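Local coordinates for protein nucleotide pyrophosphohydrolase (Bacillus cereus, PDB 5IE9) that probably hydrolyses nucleoside triphosphates to monophosphates and pyrophosphate, as a manganese-binding member of the all-helical MazG family of nucleotide pyrophosphohydrolases, at residues Thr5-Gln10 / Asp84-His89; Ala29-Leu34 / Ile75-Ser80; Gly39-Glu44 / Arg61-Glu66. All coordinates share one frame; numbering follows the deposited sequence.

Interaction 1: Thr5-Gln10 / Asp84-His89; sequences TMKDMQ and DLETAH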
# COMPACT_ATOMS: atom_id res chain seq x y z
N THR C 5 10.47 20.95 16.18
CA THR C 5 9.75 21.40 14.98
C THR C 5 9.88 20.36 13.88
O THR C 5 10.85 19.59 13.86
CB THR C 5 10.30 22.73 14.44
OG1 THR C 5 11.70 22.60 14.17
CG2 THR C 5 10.07 23.88 15.43
N MET C 6 8.92 20.34 12.96
CA MET C 6 8.97 19.51 11.74
C MET C 6 10.24 19.81 10.93
O MET C 6 10.86 18.88 10.41
CB MET C 6 7.70 19.72 10.90
CG MET C 6 7.50 18.79 9.71
SD MET C 6 7.19 17.05 10.10
CE MET C 6 8.79 16.35 9.76
N LYS C 7 10.62 21.08 10.85
CA LYS C 7 11.85 21.51 10.18
C LYS C 7 13.10 20.85 10.76
O LYS C 7 13.96 20.40 9.99
CB LYS C 7 11.99 23.03 10.19
CG LYS C 7 11.18 23.72 9.11
CD LYS C 7 11.80 25.05 8.70
CE LYS C 7 11.17 25.60 7.43
NZ LYS C 7 9.72 25.93 7.57
N ASP C 8 13.18 20.78 12.09
CA ASP C 8 14.29 20.12 12.79
C ASP C 8 14.33 18.60 12.58
O ASP C 8 15.40 18.05 12.35
CB ASP C 8 14.29 20.45 14.28
CG ASP C 8 14.66 21.90 14.57
OD1 ASP C 8 15.50 22.49 13.85
OD2 ASP C 8 14.09 22.46 15.54
N MET C 9 13.17 17.94 12.67
CA MET C 9 13.07 16.49 12.42
C MET C 9 13.57 16.14 11.02
O MET C 9 14.24 15.12 10.84
CB MET C 9 11.63 15.98 12.60
CG MET C 9 10.87 16.58 13.78
SD MET C 9 9.47 15.68 14.49
CE MET C 9 8.77 14.77 13.12
N GLN C 10 13.24 16.99 10.05
CA GLN C 10 13.74 16.87 8.67
C GLN C 10 15.25 17.10 8.59
O GLN C 10 15.95 16.32 7.93
CB GLN C 10 12.96 17.77 7.70
CG GLN C 10 11.53 17.32 7.48
CD GLN C 10 10.79 18.07 6.39
OE1 GLN C 10 9.83 18.80 6.67
NE2 GLN C 10 11.20 17.89 5.15
N ASP C 84 9.28 20.76 2.11
CA ASP C 84 9.11 21.03 3.53
C ASP C 84 7.73 20.57 3.98
O ASP C 84 6.72 21.12 3.53
CB ASP C 84 9.33 22.52 3.82
CG ASP C 84 9.06 22.88 5.27
OD1 ASP C 84 9.74 22.34 6.18
OD2 ASP C 84 8.15 23.71 5.50
N LEU C 85 7.70 19.58 4.88
CA LEU C 85 6.43 18.97 5.34
C LEU C 85 5.54 19.88 6.20
O LEU C 85 4.35 19.59 6.37
CB LEU C 85 6.68 17.63 6.06
CG LEU C 85 7.20 16.43 5.27
CD1 LEU C 85 7.69 15.37 6.24
CD2 LEU C 85 6.17 15.84 4.32
N GLU C 86 6.10 20.95 6.76
CA GLU C 86 5.33 21.98 7.44
C GLU C 86 4.47 22.73 6.43
O GLU C 86 3.27 22.94 6.66
CB GLU C 86 6.24 22.95 8.20
CG GLU C 86 5.52 23.97 9.08
CD GLU C 86 6.45 24.94 9.80
OE1 GLU C 86 7.69 24.75 9.77
OE2 GLU C 86 5.93 25.91 10.40
N THR C 87 5.08 23.11 5.30
CA THR C 87 4.37 23.72 4.17
C THR C 87 3.29 22.76 3.66
O THR C 87 2.13 23.16 3.52
CB THR C 87 5.32 24.13 3.02
OG1 THR C 87 6.42 24.87 3.54
CG2 THR C 87 4.59 25.00 1.99
N ALA C 88 3.66 21.50 3.43
CA ALA C 88 2.74 20.46 2.95
C ALA C 88 1.50 20.33 3.85
O ALA C 88 0.37 20.29 3.34
CB ALA C 88 3.46 19.13 2.83
N HIS C 89 1.72 20.29 5.16
CA HIS C 89 0.67 20.22 6.18
C HIS C 89 -0.28 21.41 6.10
O HIS C 89 -1.50 21.24 6.16
CB HIS C 89 1.32 20.13 7.57
CG HIS C 89 0.35 20.17 8.71
ND1 HIS C 89 0.06 21.33 9.39
CD2 HIS C 89 -0.37 19.19 9.31
CE1 HIS C 89 -0.81 21.07 10.35
NE2 HIS C 89 -1.08 19.78 10.33
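Asp84 and Lys7 meet where two helices of the all-alpha MazG fold start: Asp84 is the N-cap of helix 85-96, and Lys7 lies in the first turn of helix 6-17. The OD2 of Asp84 accepts from the backbone N of Thr87 and, on its anti lone pair, from Thr87 OG1, and it also forms a salt bridge with Lys7 NZ at 3.4 Å, weak as a hydrogen bond. The Lys7 and Asp84 side chains cross at about a right angle, with Lys7 CG 3.5 Å from Asp84 OD1.

Leu85 comes next and is gripped twice. Its N-H bonds to Gln10 OE1 at 2.9 Å with an N-H...O angle of 155°, while Gln10 NE2 bonds to the carbonyl of Ile83, so one amide spans the turn into the helix. Its CD1 packs on Met6 CE at 3.8 Å, and both side chains also touch Ile75 of helix 62-80.

Glu86, its CG anti to the backbone N (chi1 -174°), reaches toward helix 6-17. OE2 bonds to the backbone N of Lys4 of the second subunit, and OE1 takes Lys7 NZ at 3.2 Å, from above the carboxylate plane.

Interaction 2: Ala29-Leu34 / Ile75-Ser80; sequences AMMARL and ICMANS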
# COMPACT_ATOMS: atom_id res chain seq x y z
N ALA C 29 12.37 4.18 -5.93
CA ALA C 29 12.89 3.31 -4.87
C ALA C 29 12.31 3.66 -3.48
O ALA C 29 11.98 2.76 -2.70
CB ALA C 29 14.41 3.37 -4.84
N MET C 30 12.19 4.96 -3.20
CA MET C 30 11.52 5.49 -2.01
C MET C 30 10.08 5.04 -1.93
O MET C 30 9.59 4.70 -0.85
CB MET C 30 11.50 7.02 -2.02
CG MET C 30 12.82 7.69 -1.79
SD MET C 30 13.19 7.79 -0.04
CE MET C 30 14.55 8.96 -0.13
N MET C 31 9.39 5.09 -3.06
CA MET C 31 7.98 4.74 -3.10
C MET C 31 7.79 3.28 -2.71
O MET C 31 6.83 2.96 -1.99
CB MET C 31 7.37 5.07 -4.47
CG MET C 31 5.85 5.16 -4.47
SD MET C 31 5.20 6.31 -3.23
CE MET C 31 3.90 5.33 -2.49
N ALA C 32 8.72 2.42 -3.14
CA ALA C 32 8.77 1.02 -2.74
C ALA C 32 9.02 0.88 -1.24
O ALA C 32 8.33 0.10 -0.58
CB ALA C 32 9.81 0.26 -3.54
N ARG C 33 9.99 1.65 -0.72
CA ARG C 33 10.28 1.71 0.72
C ARG C 33 9.04 2.04 1.55
O ARG C 33 8.76 1.36 2.54
CB ARG C 33 11.42 2.69 1.06
CG ARG C 33 12.86 2.20 0.91
CD ARG C 33 13.21 0.84 1.54
NE ARG C 33 12.45 0.54 2.77
CZ ARG C 33 12.80 0.89 4.00
NH1 ARG C 33 13.93 1.55 4.24
NH2 ARG C 33 12.01 0.56 5.01
N LEU C 34 8.31 3.08 1.13
CA LEU C 34 7.05 3.47 1.76
C LEU C 34 5.99 2.39 1.75
O LEU C 34 5.29 2.20 2.75
CB LEU C 34 6.47 4.71 1.10
CG LEU C 34 6.57 5.99 1.91
CD1 LEU C 34 6.27 7.14 0.98
CD2 LEU C 34 5.64 5.96 3.11
N ILE C 75 9.88 11.49 5.56
CA ILE C 75 10.83 12.59 5.73
C ILE C 75 11.94 12.45 4.68
O ILE C 75 12.29 13.43 4.02
CB ILE C 75 11.37 12.69 7.18
CG1 ILE C 75 10.27 13.21 8.11
CG2 ILE C 75 12.56 13.64 7.24
CD1 ILE C 75 10.53 13.03 9.59
N CYS C 76 12.45 11.24 4.52
CA CYS C 76 13.42 10.92 3.46
C CYS C 76 12.91 11.34 2.08
O CYS C 76 13.61 12.06 1.36
CB CYS C 76 13.77 9.44 3.47
SG CYS C 76 14.81 8.97 4.86
N MET C 77 11.69 10.91 1.74
CA MET C 77 11.03 11.28 0.49
C MET C 77 11.00 12.81 0.33
O MET C 77 11.44 13.34 -0.70
CB MET C 77 9.62 10.67 0.48
CG MET C 77 8.71 11.08 -0.68
SD MET C 77 9.04 10.15 -2.19
CE MET C 77 8.05 8.68 -1.93
N ALA C 78 10.54 13.49 1.37
CA ALA C 78 10.38 14.94 1.36
C ALA C 78 11.71 15.68 1.22
O ALA C 78 11.81 16.66 0.48
CB ALA C 78 9.62 15.40 2.59
N ASN C 79 12.73 15.19 1.93
CA ASN C 79 14.07 15.77 1.87
C ASN C 79 14.70 15.58 0.50
O ASN C 79 15.23 16.53 -0.07
CB ASN C 79 14.97 15.14 2.93
CG ASN C 79 14.60 15.54 4.36
OD1 ASN C 79 15.23 15.06 5.30
ND2 ASN C 79 13.61 16.41 4.53
N SER C 80 14.63 14.35 -0.00
CA SER C 80 15.03 13.96 -1.36
C SER C 80 14.58 14.95 -2.45
O SER C 80 15.34 15.24 -3.38
CB SER C 80 14.48 12.56 -1.67
OG SER C 80 14.56 12.23 -3.04
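Met30 and Met77 face each other near one end of an antiparallel helix pair in the all-alpha MazG fold, where helix 27-49 begins and helix 62-80 ends. Segments 29-34 and 75-80, from these two helices, run at 163° to one another, with axes 10.2 Å apart, and the contact between them is a buried one made largely by methionines.

The apolar packing has two centres. The first is the methyl of Met77. Its CG stands anti to the backbone N (chi1 173°), and further bends at chi2 and chi3 carry CE in among three side chains of the opposite helix. Leu34 CD1 lies 3.7 Å from Met77 CE, the two side chains crossing at about a right angle; Met30 CB is 3.8 Å from the same methyl, and Met31 SD is 3.9 Å from it. The thioether of Met31 thus meets a methyl group rather than another sulfur.

Around this group the layer is continued by Val70, Val73 and Met74, which touch Leu34, and by the second subunit, whose Met38 packs on Leu34 and whose Leu67 packs on Met77. The fourth subunit adds Thr35 against Met31, so this helix pair is packed into the tetramer as well as into its own chain.

The second centre is the methyl of Met30, which works against backbone as much as side chain. A bend at chi2 sets SD toward helix 62-80 and a near-extended chi3 (-166°) carries CE on to it, where Met30 CE lies 3.7 Å from Cys76 CB and 3.9 Å from Ser80 CB. Tyr24 touches both Met30 and Cys76. No hydrogen bond joins the two segments; Met30 CE instead rests on the main chain, 3.6 Å from Cys76 O.

Interaction 3: Gly39-Glu44 / Arg61-Glu66; sequences GELARE and RSIEEE. With MN (manganese (II) ion), chain G.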
# COMPACT_ATOMS: atom_id res chain seq x y z
N GLY C 39 3.02 -1.60 4.95
CA GLY C 39 2.65 -2.99 5.14
C GLY C 39 2.90 -3.44 6.56
O GLY C 39 2.09 -4.16 7.14
N GLU C 40 4.04 -2.99 7.12
CA GLU C 40 4.39 -3.30 8.49
C GLU C 40 3.47 -2.61 9.49
O GLU C 40 3.11 -3.20 10.52
CB GLU C 40 5.86 -3.00 8.77
CG GLU C 40 6.80 -4.13 8.36
CD GLU C 40 8.24 -3.87 8.76
OE1 GLU C 40 8.73 -2.74 8.58
OE2 GLU C 40 8.89 -4.81 9.26
N LEU C 41 3.06 -1.39 9.18
CA LEU C 41 2.02 -0.71 9.94
C LEU C 41 0.70 -1.47 9.86
O LEU C 41 0.07 -1.73 10.89
CB LEU C 41 1.85 0.76 9.53
CG LEU C 41 0.80 1.59 10.29
CD1 LEU C 41 1.03 1.62 11.80
CD2 LEU C 41 0.77 3.01 9.76
N ALA C 42 0.30 -1.85 8.64
CA ALA C 42 -0.94 -2.62 8.40
C ALA C 42 -0.99 -3.90 9.22
O ALA C 42 -2.00 -4.16 9.89
CB ALA C 42 -1.12 -2.93 6.92
N ARG C 43 0.11 -4.67 9.17
CA ARG C 43 0.30 -5.87 9.98
C ARG C 43 -0.00 -5.58 11.45
O ARG C 43 -0.73 -6.34 12.09
CB ARG C 43 1.74 -6.38 9.87
CG ARG C 43 1.97 -7.76 10.49
CD ARG C 43 3.08 -7.76 11.53
NE ARG C 43 4.43 -7.75 10.96
CZ ARG C 43 5.26 -6.70 10.96
NH1 ARG C 43 4.91 -5.54 11.49
NH2 ARG C 43 6.47 -6.83 10.42
N GLU C 44 0.54 -4.47 11.96
CA GLU C 44 0.47 -4.16 13.39
C GLU C 44 -0.91 -3.64 13.81
O GLU C 44 -1.42 -4.02 14.86
CB GLU C 44 1.61 -3.24 13.80
CG GLU C 44 2.37 -3.69 15.05
CD GLU C 44 3.00 -5.08 14.92
OE1 GLU C 44 3.67 -5.35 13.90
OE2 GLU C 44 2.84 -5.91 15.85
N ARG C 61 3.49 0.54 21.88
CA ARG C 61 4.93 0.52 21.57
C ARG C 61 5.24 0.06 20.13
O ARG C 61 5.91 0.79 19.39
CB ARG C 61 5.70 -0.31 22.61
N SER C 62 4.75 -1.13 19.75
CA SER C 62 4.94 -1.69 18.40
C SER C 62 4.28 -0.86 17.31
O SER C 62 4.89 -0.60 16.27
CB SER C 62 4.45 -3.14 18.32
OG SER C 62 5.52 -4.06 18.46
N ILE C 63 3.04 -0.44 17.56
CA ILE C 63 2.27 0.39 16.63
C ILE C 63 2.81 1.84 16.59
O ILE C 63 2.83 2.46 15.52
CB ILE C 63 0.74 0.29 16.90
CG1 ILE C 63 -0.07 1.04 15.85
CG2 ILE C 63 0.38 0.71 18.32
CD1 ILE C 63 -1.47 0.50 15.69
N GLU C 64 3.27 2.33 17.74
CA GLU C 64 3.97 3.62 17.84
C GLU C 64 5.25 3.63 17.01
O GLU C 64 5.51 4.59 16.29
CB GLU C 64 4.27 3.93 19.31
CG GLU C 64 5.01 5.24 19.57
CD GLU C 64 5.52 5.38 21.00
OE1 GLU C 64 6.05 4.40 21.57
OE2 GLU C 64 5.39 6.49 21.56
N GLU C 65 6.03 2.55 17.09
CA GLU C 65 7.28 2.43 16.36
C GLU C 65 7.09 2.27 14.85
O GLU C 65 7.91 2.77 14.06
CB GLU C 65 8.13 1.28 16.89
CG GLU C 65 9.62 1.46 16.64
CD GLU C 65 10.41 0.16 16.68
OE1 GLU C 65 10.14 -0.68 17.56
OE2 GLU C 65 11.31 0.00 15.83
N GLU C 66 6.03 1.58 14.44
CA GLU C 66 5.78 1.38 13.01
C GLU C 66 5.29 2.66 12.32
O GLU C 66 5.56 2.85 11.14
CB GLU C 66 4.88 0.17 12.70
CG GLU C 66 5.47 -1.20 13.08
CD GLU C 66 6.73 -1.62 12.31
OE1 GLU C 66 7.11 -0.99 11.29
OE2 GLU C 66 7.35 -2.63 12.73
MN MN G . 6.30 0.25 9.74
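The manganese site of this MazG protein lies between two antiparallel helices, and Glu66 and Glu40 meet beside the ion. Glu66 binds the manganese through OE1 at 2.1 Å; Glu37, one turn before Leu41 on helix 27-49, also belongs to the metal site. The Glu66 chain bends at chi2 (-64°), and OE1 also comes within 3.5 Å of Glu40 CB. The Glu40 and Glu66 side chains cross with their carboxylate planes 58° apart. Glu40 OE1 is 3.6 Å from Glu66 OE1, and the repulsion between the two acids is probably eased by the metal and a nearby arginine.

That arginine is Arg43. Its NH1 makes a weak bond to Glu44 OE1 and its NH2 another to Glu40 OE2, each part of a salt bridge. Glu66 OE2, the oxygen that does not bind the metal, sits at the edge of the guanidinium, near its plane, but the salt bridge to NH1 is long at 4.0 Å. Arg43 therefore links acidic groups of both helices, its reach to Glu66 being the longest of the three.

Apolar and aliphatic contacts complete the pairing. Leu41 CD1 packs on Ile63 CG1 at 4.2 Å, and Glu44 CG lies 3.9 Å from Ser62 CB.

The axes of segments 39-44 and 62-66 run at 162° to each other and approach to 9.3 Å. Further along helix 27-49, Val45 and Tyr49 pack on Ile63 and Tyr48 on Ser62. The second subunit adds Leu81 against Ile63, while Glu36 of the third subunit packs on Arg43 of helix 27-49.

Interactions 2 and 3 join the same two helices, 27-49 and 62-80, at separate levels: interaction 2 is a buried apolar contact without hydrogen bonds, whereas interaction 3 is only partly buried and gathers charges around the manganese. Interaction 1 pairs the other two helices, 6-17 and 85-96, and mixes a buried apolar side with salt bridges and capping. It touches interaction 2 through Ile75 and Ala78 of helix 62-80, against which Met6, Gln10 and Leu85 pack. Interactions 1 and 3 lie on opposite sides of the chain's centre, about 22 Å apart between centres. All three contacts also touch the second subunit.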